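Long-range contacts in nucleoside-diphosphate sugar epimerase (SulA family) (Corynebacterium glutamicum, PDB 3OH8), which probably acts on nucleotide-linked sugars as an NAD(P)-dependent epimerase, though its substrate is not established: residues L158-L167 with I342-I353; K297-G305 with D355-V365. All blocks are in the same frame, centred on the assembly; numbering follows the deposited sequence.

Interaction 1 of 2, residues L158-L167 with I342-I353; sequences LVGRALTAQL and IDDLTDIYYRAI
Thr346 is the knob of this helix pair: its side chain fills the hollow formed by Val159, Ala162, Leu163 and Gln166. The fit depends on how the threonine is turned. With OG1 between the backbone N and the carbonyl carbon (chi1 63°), CG2 drops into the hollow, 3.8 Å from Ala162 CB, while OG1 comes 2.9 Å from Gln166 OE1. The extended Gln166 chain crosses Asp347 at about a right angle, and NE2 donates to Asp347 OD1 (2.8 Å), the acceptor lying close to the amide plane. Asp347 OD2 also holds Arg428 in a salt bridge, so each carboxylate oxygen has a partner.

Apolar contacts flank the knob on either side. Toward the helix starts, Val159 CG2 meets Leu345 CD2 at 3.6 Å and Leu158 CD2 touches Ile342 CD1. In the other direction Leu163 CD2 presses on Tyr349 CB (3.7 Å). Beyond it, Leu167 CD1 sits over one face of the Tyr350 ring, 3.7 Å from its centroid, as a CH-pi contact, and Leu167 CD2 reaches Ile353 CD1 tip to tip. The short axes approach to 9.4 Å at a crossing angle of -59°, a knobs-into-holes contact between two helices that pack on strand 204-207 of the central, mostly parallel sheet, as expected in a Rossmann-like domain.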
loop_
_atom_site.group_PDB
_atom_site.type_symbol
_atom_site.label_atom_id
_atom_site.label_comp_id
_atom_site.label_asym_id
_atom_site.label_seq_id
_atom_site.Cartn_x
_atom_site.Cartn_y
_atom_site.Cartn_z
ATOM N N LEU A 158 3.484 -0.980 9.028
ATOM C CA LEU A 158 3.138 -0.149 7.868
ATOM C C LEU A 158 3.010 -0.948 6.561
ATOM O O LEU A 158 1.980 -0.929 5.888
ATOM C CB LEU A 158 4.219 0.928 7.683
ATOM C CG LEU A 158 3.827 2.387 7.397
ATOM C CD1 LEU A 158 4.957 3.141 6.662
ATOM C CD2 LEU A 158 2.555 2.456 6.611
ATOM N N VAL A 159 4.069 -1.657 6.205
ATOM C CA VAL A 159 4.109 -2.339 4.927
ATOM C C VAL A 159 3.274 -3.616 4.984
ATOM O O VAL A 159 2.518 -3.927 4.053
ATOM C CB VAL A 159 5.576 -2.640 4.540
ATOM C CG1 VAL A 159 5.643 -3.501 3.278
ATOM C CG2 VAL A 159 6.333 -1.329 4.353
ATOM N N GLY A 160 3.391 -4.340 6.094
ATOM C CA GLY A 160 2.679 -5.590 6.266
ATOM C C GLY A 160 1.170 -5.428 6.165
ATOM O O GLY A 160 0.494 -6.255 5.577
ATOM N N ARG A 161 0.641 -4.367 6.757
ATOM C CA ARG A 161 -0.794 -4.159 6.773
ATOM C C ARG A 161 -1.273 -3.835 5.360
ATOM O O ARG A 161 -2.322 -4.304 4.933
ATOM C CB ARG A 161 -1.157 -3.039 7.751
ATOM C CG ARG A 161 -2.576 -3.048 8.240
ATOM C CD ARG A 161 -2.754 -2.089 9.415
ATOM N NE ARG A 161 -4.163 -1.952 9.793
ATOM C CZ ARG A 161 -4.627 -1.066 10.674
ATOM N NH1 ARG A 161 -3.798 -0.225 11.282
ATOM N NH2 ARG A 161 -5.926 -1.018 10.948
ATOM N N ALA A 162 -0.500 -3.044 4.628
ATOM C CA ALA A 162 -0.882 -2.730 3.250
ATOM C C ALA A 162 -0.795 -3.958 2.338
ATOM O O ALA A 162 -1.690 -4.211 1.506
ATOM C CB ALA A 162 -0.051 -1.592 2.718
ATOM N N LEU A 163 0.275 -4.729 2.490
ATOM C CA LEU A 163 0.455 -5.944 1.709
ATOM C C LEU A 163 -0.653 -6.968 1.997
ATOM O O LEU A 163 -1.196 -7.574 1.079
ATOM C CB LEU A 163 1.828 -6.571 1.983
ATOM C CG LEU A 163 2.097 -7.905 1.285
ATOM C CD1 LEU A 163 1.990 -7.754 -0.233
ATOM C CD2 LEU A 163 3.478 -8.459 1.691
ATOM N N THR A 164 -0.971 -7.158 3.276
ATOM C CA THR A 164 -2.026 -8.075 3.680
ATOM C C THR A 164 -3.360 -7.723 3.016
ATOM O O THR A 164 -4.034 -8.588 2.445
ATOM C CB THR A 164 -2.181 -8.099 5.230
ATOM O OG1 THR A 164 -1.016 -8.698 5.828
ATOM C CG2 THR A 164 -3.412 -8.892 5.636
ATOM N N ALA A 165 -3.729 -6.448 3.081
ATOM C CA ALA A 165 -4.952 -5.981 2.440
ATOM C C ALA A 165 -4.928 -6.195 0.935
ATOM O O ALA A 165 -5.953 -6.518 0.351
ATOM C CB ALA A 165 -5.200 -4.516 2.747
ATOM N N GLN A 166 -3.777 -5.984 0.303
ATOM C CA GLN A 166 -3.689 -6.136 -1.147
ATOM C C GLN A 166 -3.872 -7.599 -1.543
ATOM O O GLN A 166 -4.631 -7.908 -2.450
ATOM C CB GLN A 166 -2.337 -5.617 -1.659
ATOM C CG GLN A 166 -2.293 -5.341 -3.159
ATOM C CD GLN A 166 -0.938 -4.782 -3.579
ATOM O OE1 GLN A 166 -0.060 -4.576 -2.740
ATOM N NE2 GLN A 166 -0.760 -4.548 -4.876
ATOM N N LEU A 167 -3.158 -8.493 -0.860
ATOM C CA LEU A 167 -3.302 -9.937 -1.073
ATOM C C LEU A 167 -4.759 -10.378 -0.945
ATOM O O LEU A 167 -5.285 -11.126 -1.777
ATOM C CB LEU A 167 -2.483 -10.705 -0.038
ATOM C CG LEU A 167 -1.140 -11.349 -0.397
ATOM C CD1 LEU A 167 -0.658 -11.032 -1.785
ATOM C CD2 LEU A 167 -0.092 -11.004 0.645
ATOM N N ILE A 342 4.918 3.689 -1.101
ATOM C CA ILE A 342 4.525 2.479 -0.390
ATOM C C ILE A 342 3.790 1.487 -1.311
ATOM O O ILE A 342 3.983 0.270 -1.207
ATOM C CB ILE A 342 3.723 2.761 0.890
ATOM C CG1 ILE A 342 3.445 1.437 1.609
ATOM C CG2 ILE A 342 2.427 3.539 0.597
ATOM C CD1 ILE A 342 2.950 1.600 3.031
ATOM N N ASP A 343 2.973 1.996 -2.224
ATOM C CA ASP A 343 2.228 1.098 -3.099
ATOM C C ASP A 343 3.170 0.317 -4.008
ATOM O O ASP A 343 2.948 -0.865 -4.281
ATOM C CB ASP A 343 1.192 1.855 -3.925
ATOM C CG ASP A 343 0.056 2.394 -3.086
ATOM O OD1 ASP A 343 -0.443 1.657 -2.211
ATOM O OD2 ASP A 343 -0.339 3.563 -3.305
ATOM N N ASP A 344 4.232 0.966 -4.478
ATOM C CA ASP A 344 5.204 0.248 -5.293
ATOM C C ASP A 344 5.932 -0.833 -4.502
ATOM O O ASP A 344 6.272 -1.880 -5.058
ATOM C CB ASP A 344 6.186 1.198 -5.967
ATOM C CG ASP A 344 5.588 1.834 -7.213
ATOM O OD1 ASP A 344 5.074 1.072 -8.061
ATOM O OD2 ASP A 344 5.618 3.076 -7.342
ATOM N N LEU A 345 6.152 -0.586 -3.211
ATOM C CA LEU A 345 6.825 -1.563 -2.367
ATOM C C LEU A 345 5.952 -2.807 -2.174
ATOM O O LEU A 345 6.428 -3.931 -2.382
ATOM C CB LEU A 345 7.224 -0.956 -1.022
ATOM C CG LEU A 345 7.891 -1.904 -0.011
ATOM C CD1 LEU A 345 9.142 -2.524 -0.604
ATOM C CD2 LEU A 345 8.240 -1.159 1.287
ATOM N N THR A 346 4.681 -2.620 -1.805
ATOM C CA THR A 346 3.796 -3.776 -1.700
ATOM C C THR A 346 3.623 -4.490 -3.054
ATOM O O THR A 346 3.605 -5.722 -3.093
ATOM C CB THR A 346 2.428 -3.458 -1.024
ATOM O OG1 THR A 346 1.689 -2.518 -1.813
ATOM C CG2 THR A 346 2.652 -2.872 0.375
ATOM N N ASP A 347 3.508 -3.733 -4.151
ATOM C CA ASP A 347 3.471 -4.351 -5.485
ATOM C C ASP A 347 4.642 -5.312 -5.661
ATOM O O ASP A 347 4.490 -6.415 -6.199
ATOM C CB ASP A 347 3.513 -3.301 -6.596
ATOM C CG ASP A 347 2.153 -2.656 -6.854
ATOM O OD1 ASP A 347 1.170 -2.979 -6.146
ATOM O OD2 ASP A 347 2.075 -1.817 -7.773
ATOM N N ILE A 348 5.823 -4.878 -5.221
ATOM C CA ILE A 348 7.031 -5.687 -5.387
ATOM C C ILE A 348 6.960 -6.943 -4.526
ATOM O O ILE A 348 7.293 -8.034 -4.986
ATOM C CB ILE A 348 8.299 -4.850 -5.115
ATOM C CG1 ILE A 348 8.490 -3.851 -6.266
ATOM C CG2 ILE A 348 9.520 -5.738 -5.005
ATOM C CD1 ILE A 348 9.443 -2.691 -5.948
ATOM N N TYR A 349 6.501 -6.806 -3.288
ATOM C CA TYR A 349 6.303 -7.993 -2.454
ATOM C C TYR A 349 5.304 -8.952 -3.090
ATOM O O TYR A 349 5.537 -10.162 -3.177
ATOM C CB TYR A 349 5.826 -7.598 -1.049
ATOM C CG TYR A 349 6.985 -7.329 -0.097
ATOM C CD1 TYR A 349 7.677 -8.379 0.495
ATOM C CD2 TYR A 349 7.365 -6.025 0.222
ATOM C CE1 TYR A 349 8.745 -8.137 1.378
ATOM C CE2 TYR A 349 8.422 -5.776 1.092
ATOM C CZ TYR A 349 9.112 -6.835 1.657
ATOM O OH TYR A 349 10.160 -6.582 2.524
ATOM N N TYR A 350 4.179 -8.389 -3.514
ATOM C CA TYR A 350 3.086 -9.165 -4.092
ATOM C C TYR A 350 3.605 -9.903 -5.317
ATOM O O TYR A 350 3.444 -11.120 -5.432
ATOM C CB TYR A 350 1.938 -8.208 -4.431
ATOM C CG TYR A 350 0.603 -8.838 -4.759
ATOM C CD1 TYR A 350 0.494 -9.836 -5.710
ATOM C CD2 TYR A 350 -0.565 -8.384 -4.142
ATOM C CE1 TYR A 350 -0.755 -10.394 -6.028
ATOM C CE2 TYR A 350 -1.805 -8.928 -4.448
ATOM C CZ TYR A 350 -1.892 -9.932 -5.394
ATOM O OH TYR A 350 -3.127 -10.468 -5.693
ATOM N N ARG A 351 4.276 -9.179 -6.211
ATOM C CA ARG A 351 4.892 -9.818 -7.360
ATOM C C ARG A 351 5.860 -10.931 -6.959
ATOM O O ARG A 351 5.846 -12.015 -7.552
ATOM C CB ARG A 351 5.620 -8.798 -8.249
ATOM C CG ARG A 351 6.173 -9.447 -9.501
ATOM C CD ARG A 351 6.897 -8.495 -10.446
ATOM N NE ARG A 351 7.378 -9.271 -11.584
ATOM C CZ ARG A 351 7.598 -8.792 -12.801
ATOM N NH1 ARG A 351 7.412 -7.507 -13.066
ATOM N NH2 ARG A 351 7.991 -9.624 -13.760
ATOM N N ALA A 352 6.720 -10.660 -5.976
ATOM C CA ALA A 352 7.694 -11.673 -5.546
ATOM C C ALA A 352 6.984 -12.953 -5.099
ATOM O O ALA A 352 7.435 -14.066 -5.375
ATOM C CB ALA A 352 8.569 -11.126 -4.416
ATOM N N ILE A 353 5.867 -12.782 -4.399
ATOM C CA ILE A 353 5.102 -13.919 -3.914
ATOM C C ILE A 353 4.661 -14.850 -5.046
ATOM O O ILE A 353 4.823 -16.074 -4.950
ATOM C CB ILE A 353 3.881 -13.450 -3.092
ATOM C CG1 ILE A 353 4.342 -12.809 -1.779
ATOM C CG2 ILE A 353 2.912 -14.595 -2.849
ATOM C CD1 ILE A 353 3.192 -12.129 -1.015
#

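Interaction 2 of 2, residues K297-G305 with D355-V365; sequences KRVAFIRTG and DAQISGPINAV
Ile302 forms the apolar centre with Ile362 and Ala364: its CG2 lies 3.6 Å from Ala364 CB, and its CD1 reaches Ile362 CB as the two isoleucines run side by side, pointing the same way. Ala300 CB extends this patch toward Ile358 CG2 at 4.0 Å. On the other face of the sheet, Phe301 CD2 approaches Pro361 CD, and the guanidinium of Arg303 lies flat over Pro361, with CZ 3.2 Å from Pro361 CB and that carbon above the centre of the plane. The chain of Arg303, extended from CG to NE, carries the group back along the strand to the proline; Glu286 binds its NE in a salt bridge.

The backbone ladder between these faces is parallel. Residues 300-304 pair in order with 360-364, and hydrogen bonds alternate in direction from Gly360 N to Val299 O through to Gly305 N to Ala364 O. They vary in approach: Ile362 N meets Phe301 O nearly head-on (2.7 Å, C=O...N angle 168°), whereas Phe301 N stands 50° out of the Gly360 carbonyl plane.

At the polar edge, Arg298 bends at chi3 (58°), bringing NH1 to Ile358 O at 2.7 Å, in both the guanidinium and carbonyl planes. Asp355 O and Ala356 CA lie over one face of the same group. Asp355 opens a type I turn, its OD1 accepting from Gln357 N in an Asx turn, while its OD2 pairs with Arg351.

Segment 298-304 lies between strands 248-254 and 360-364, with helix 342-354 covering the Ile302 face through Tyr349 and Leu345, while Phe257 makes a cation-pi contact with Arg303.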
loop_
_atom_site.group_PDB
_atom_site.type_symbol
_atom_site.label_atom_id
_atom_site.label_comp_id
_atom_site.label_asym_id
_atom_site.label_seq_id
_atom_site.Cartn_x
_atom_site.Cartn_y
_atom_site.Cartn_z
ATOM N N LYS A 297 14.425 -24.118 -1.870
ATOM C CA LYS A 297 13.265 -23.219 -1.960
ATOM C C LYS A 297 13.646 -21.904 -2.620
ATOM O O LYS A 297 14.814 -21.514 -2.617
ATOM C CB LYS A 297 12.655 -22.940 -0.580
ATOM C CG LYS A 297 11.687 -24.018 -0.119
ATOM C CD LYS A 297 12.409 -25.174 0.534
ATOM C CE LYS A 297 11.547 -26.430 0.529
ATOM N NZ LYS A 297 10.309 -26.256 1.316
ATOM N N ARG A 298 12.657 -21.207 -3.174
ATOM C CA ARG A 298 12.932 -19.916 -3.793
ATOM C C ARG A 298 13.054 -18.833 -2.717
ATOM O O ARG A 298 12.165 -18.684 -1.884
ATOM C CB ARG A 298 11.843 -19.560 -4.816
ATOM C CG ARG A 298 12.131 -18.277 -5.603
ATOM C CD ARG A 298 11.204 -18.117 -6.811
ATOM N NE ARG A 298 9.785 -18.103 -6.455
ATOM C CZ ARG A 298 9.101 -17.014 -6.116
ATOM N NH1 ARG A 298 9.697 -15.822 -6.072
ATOM N NH2 ARG A 298 7.814 -17.118 -5.816
ATOM N N VAL A 299 14.159 -18.088 -2.728
ATOM C CA VAL A 299 14.354 -17.005 -1.766
ATOM C C VAL A 299 14.655 -15.699 -2.490
ATOM O O VAL A 299 15.467 -15.679 -3.423
ATOM C CB VAL A 299 15.536 -17.319 -0.799
ATOM C CG1 VAL A 299 15.723 -16.200 0.225
ATOM C CG2 VAL A 299 15.312 -18.651 -0.109
ATOM N N ALA A 300 13.989 -14.620 -2.081
ATOM C CA ALA A 300 14.360 -13.277 -2.537
ATOM C C ALA A 300 14.508 -12.336 -1.349
ATOM O O ALA A 300 13.858 -12.515 -0.316
ATOM C CB ALA A 300 13.340 -12.727 -3.511
ATOM N N PHE A 301 15.370 -11.336 -1.513
ATOM C CA PHE A 301 15.626 -10.324 -0.499
ATOM C C PHE A 301 15.142 -9.013 -1.059
ATOM O O PHE A 301 15.621 -8.558 -2.100
ATOM C CB PHE A 301 17.128 -10.212 -0.206
ATOM C CG PHE A 301 17.805 -11.533 -0.045
ATOM C CD1 PHE A 301 17.513 -12.340 1.040
ATOM C CD2 PHE A 301 18.736 -11.966 -0.972
ATOM C CE1 PHE A 301 18.131 -13.559 1.195
ATOM C CE2 PHE A 301 19.358 -13.193 -0.823
ATOM C CZ PHE A 301 19.048 -13.990 0.264
ATOM N N ILE A 302 14.174 -8.411 -0.386
ATOM C CA ILE A 302 13.604 -7.151 -0.858
ATOM C C ILE A 302 14.380 -6.018 -0.192
ATOM O O ILE A 302 14.053 -5.596 0.914
ATOM C CB ILE A 302 12.100 -7.070 -0.526
ATOM C CG1 ILE A 302 11.376 -8.308 -1.067
ATOM C CG2 ILE A 302 11.475 -5.802 -1.099
ATOM C CD1 ILE A 302 11.680 -8.618 -2.540
ATOM N N ARG A 303 15.441 -5.563 -0.859
ATOM C CA ARG A 303 16.247 -4.475 -0.336
ATOM C C ARG A 303 15.487 -3.171 -0.531
ATOM O O ARG A 303 15.538 -2.560 -1.592
ATOM C CB ARG A 303 17.619 -4.437 -1.032
ATOM C CG ARG A 303 18.401 -5.739 -0.865
ATOM C CD ARG A 303 19.809 -5.677 -1.501
ATOM N NE ARG A 303 20.542 -6.916 -1.253
ATOM C CZ ARG A 303 21.586 -7.331 -1.966
ATOM N NH1 ARG A 303 22.038 -6.612 -2.994
ATOM N NH2 ARG A 303 22.168 -8.475 -1.652
ATOM N N THR A 304 14.776 -2.755 0.510
ATOM C CA THR A 304 13.882 -1.613 0.425
ATOM C C THR A 304 14.572 -0.273 0.651
ATOM O O THR A 304 15.451 -0.141 1.513
ATOM C CB THR A 304 12.776 -1.717 1.477
ATOM O OG1 THR A 304 12.232 -3.042 1.456
ATOM C CG2 THR A 304 11.681 -0.704 1.169
ATOM N N GLY A 305 14.151 0.718 -0.122
ATOM C CA GLY A 305 14.530 2.096 0.123
ATOM C C GLY A 305 13.648 2.624 1.231
ATOM O O GLY A 305 13.033 1.848 1.956
ATOM N N ASP A 355 5.480 -14.560 -8.579
ATOM C CA ASP A 355 6.290 -14.611 -9.795
ATOM C C ASP A 355 7.594 -15.369 -9.566
ATOM O O ASP A 355 8.535 -14.846 -8.970
ATOM C CB ASP A 355 6.572 -13.185 -10.290
ATOM C CG ASP A 355 7.326 -13.148 -11.614
ATOM O OD1 ASP A 355 7.588 -14.218 -12.204
ATOM O OD2 ASP A 355 7.656 -12.031 -12.060
ATOM N N ALA A 356 7.646 -16.606 -10.045
ATOM C CA ALA A 356 8.826 -17.438 -9.851
ATOM C C ALA A 356 10.085 -16.871 -10.527
ATOM O O ALA A 356 11.167 -17.395 -10.316
ATOM C CB ALA A 356 8.562 -18.858 -10.325
ATOM N N GLN A 357 9.948 -15.810 -11.326
ATOM C CA GLN A 357 11.119 -15.161 -11.932
ATOM C C GLN A 357 11.934 -14.391 -10.903
ATOM O O GLN A 357 13.101 -14.055 -11.130
ATOM C CB GLN A 357 10.701 -14.164 -13.008
ATOM C CG GLN A 357 10.164 -14.760 -14.283
ATOM C CD GLN A 357 9.663 -13.684 -15.235
ATOM O OE1 GLN A 357 8.701 -12.972 -14.936
ATOM N NE2 GLN A 357 10.316 -13.559 -16.384
ATOM N N ILE A 358 11.303 -14.088 -9.778
ATOM C CA ILE A 358 11.921 -13.244 -8.760
ATOM C C ILE A 358 12.686 -14.075 -7.743
ATOM O O ILE A 358 12.100 -14.844 -6.981
ATOM C CB ILE A 358 10.865 -12.368 -8.053
ATOM C CG1 ILE A 358 10.231 -11.428 -9.083
ATOM C CG2 ILE A 358 11.488 -11.569 -6.907
ATOM C CD1 ILE A 358 9.222 -10.498 -8.514
ATOM N N SER A 359 14.006 -13.932 -7.736
ATOM C CA SER A 359 14.797 -14.591 -6.708
ATOM C C SER A 359 16.110 -13.854 -6.503
ATOM O O SER A 359 16.539 -13.083 -7.373
ATOM C CB SER A 359 15.042 -16.066 -7.057
ATOM O OG SER A 359 16.080 -16.208 -7.996
ATOM N N GLY A 360 16.738 -14.075 -5.349
ATOM C CA GLY A 360 17.948 -13.338 -5.000
ATOM C C GLY A 360 17.599 -11.933 -4.540
ATOM O O GLY A 360 16.437 -11.652 -4.210
ATOM N N PRO A 361 18.594 -11.039 -4.508
ATOM C CA PRO A 361 18.356 -9.656 -4.077
ATOM C C PRO A 361 17.524 -8.856 -5.087
ATOM O O PRO A 361 17.745 -8.971 -6.288
ATOM C CB PRO A 361 19.768 -9.068 -3.997
ATOM C CG PRO A 361 20.570 -9.884 -4.995
ATOM C CD PRO A 361 20.004 -11.281 -4.876
ATOM N N ILE A 362 16.566 -8.070 -4.600
ATOM C CA ILE A 362 15.813 -7.166 -5.454
ATOM C C ILE A 362 15.860 -5.769 -4.841
ATOM O O ILE A 362 15.480 -5.597 -3.690
ATOM C CB ILE A 362 14.347 -7.594 -5.531
ATOM C CG1 ILE A 362 14.231 -9.022 -6.084
ATOM C CG2 ILE A 362 13.579 -6.626 -6.384
ATOM C CD1 ILE A 362 14.687 -9.160 -7.551
ATOM N N ASN A 363 16.364 -4.777 -5.576
ATOM C CA ASN A 363 16.305 -3.404 -5.081
ATOM C C ASN A 363 14.869 -2.895 -5.207
ATOM O O ASN A 363 14.382 -2.669 -6.318
ATOM C CB ASN A 363 17.256 -2.478 -5.849
ATOM C CG ASN A 363 18.731 -2.714 -5.506
ATOM O OD1 ASN A 363 19.628 -2.223 -6.200
ATOM N ND2 ASN A 363 18.984 -3.443 -4.434
ATOM N N ALA A 364 14.179 -2.735 -4.082
ATOM C CA ALA A 364 12.817 -2.199 -4.130
ATOM C C ALA A 364 12.891 -0.706 -3.893
ATOM O O ALA A 364 12.728 -0.234 -2.772
ATOM C CB ALA A 364 11.928 -2.867 -3.097
ATOM N N VAL A 365 13.186 0.020 -4.965
ATOM C CA VAL A 365 13.357 1.461 -4.937
ATOM C C VAL A 365 12.748 1.980 -6.225
ATOM O O VAL A 365 12.723 1.277 -7.228
ATOM C CB VAL A 365 14.863 1.854 -4.914
ATOM C CG1 VAL A 365 15.567 1.243 -3.687
ATOM C CG2 VAL A 365 15.552 1.419 -6.216
#

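How the interactions relate
The centres of interactions 1 and 2 lie about 13 Å apart, and both belong to the NAD-dependent epimerase/dehydratase-type domain. Their segments alternate along the chain: 158-167, 297-305, 342-353, then 355-365. Helix 342-354 runs directly into the turn that leads to strand 360-364, so one continuous stretch supplies the second partner of both contacts. The two regions also touch: Ala352 O lies 2.9 Å from Arg298 NH1, a probable hydrogen bond, and Leu345 CD2 packs against Thr304 CG2. Interaction 1 is helix-to-helix packing on the sheet, whereas interaction 2 is strand pairing within it; between them they join the helix at 158-167 and the strand at 297-305 to the consecutive helix and strand of 342-365.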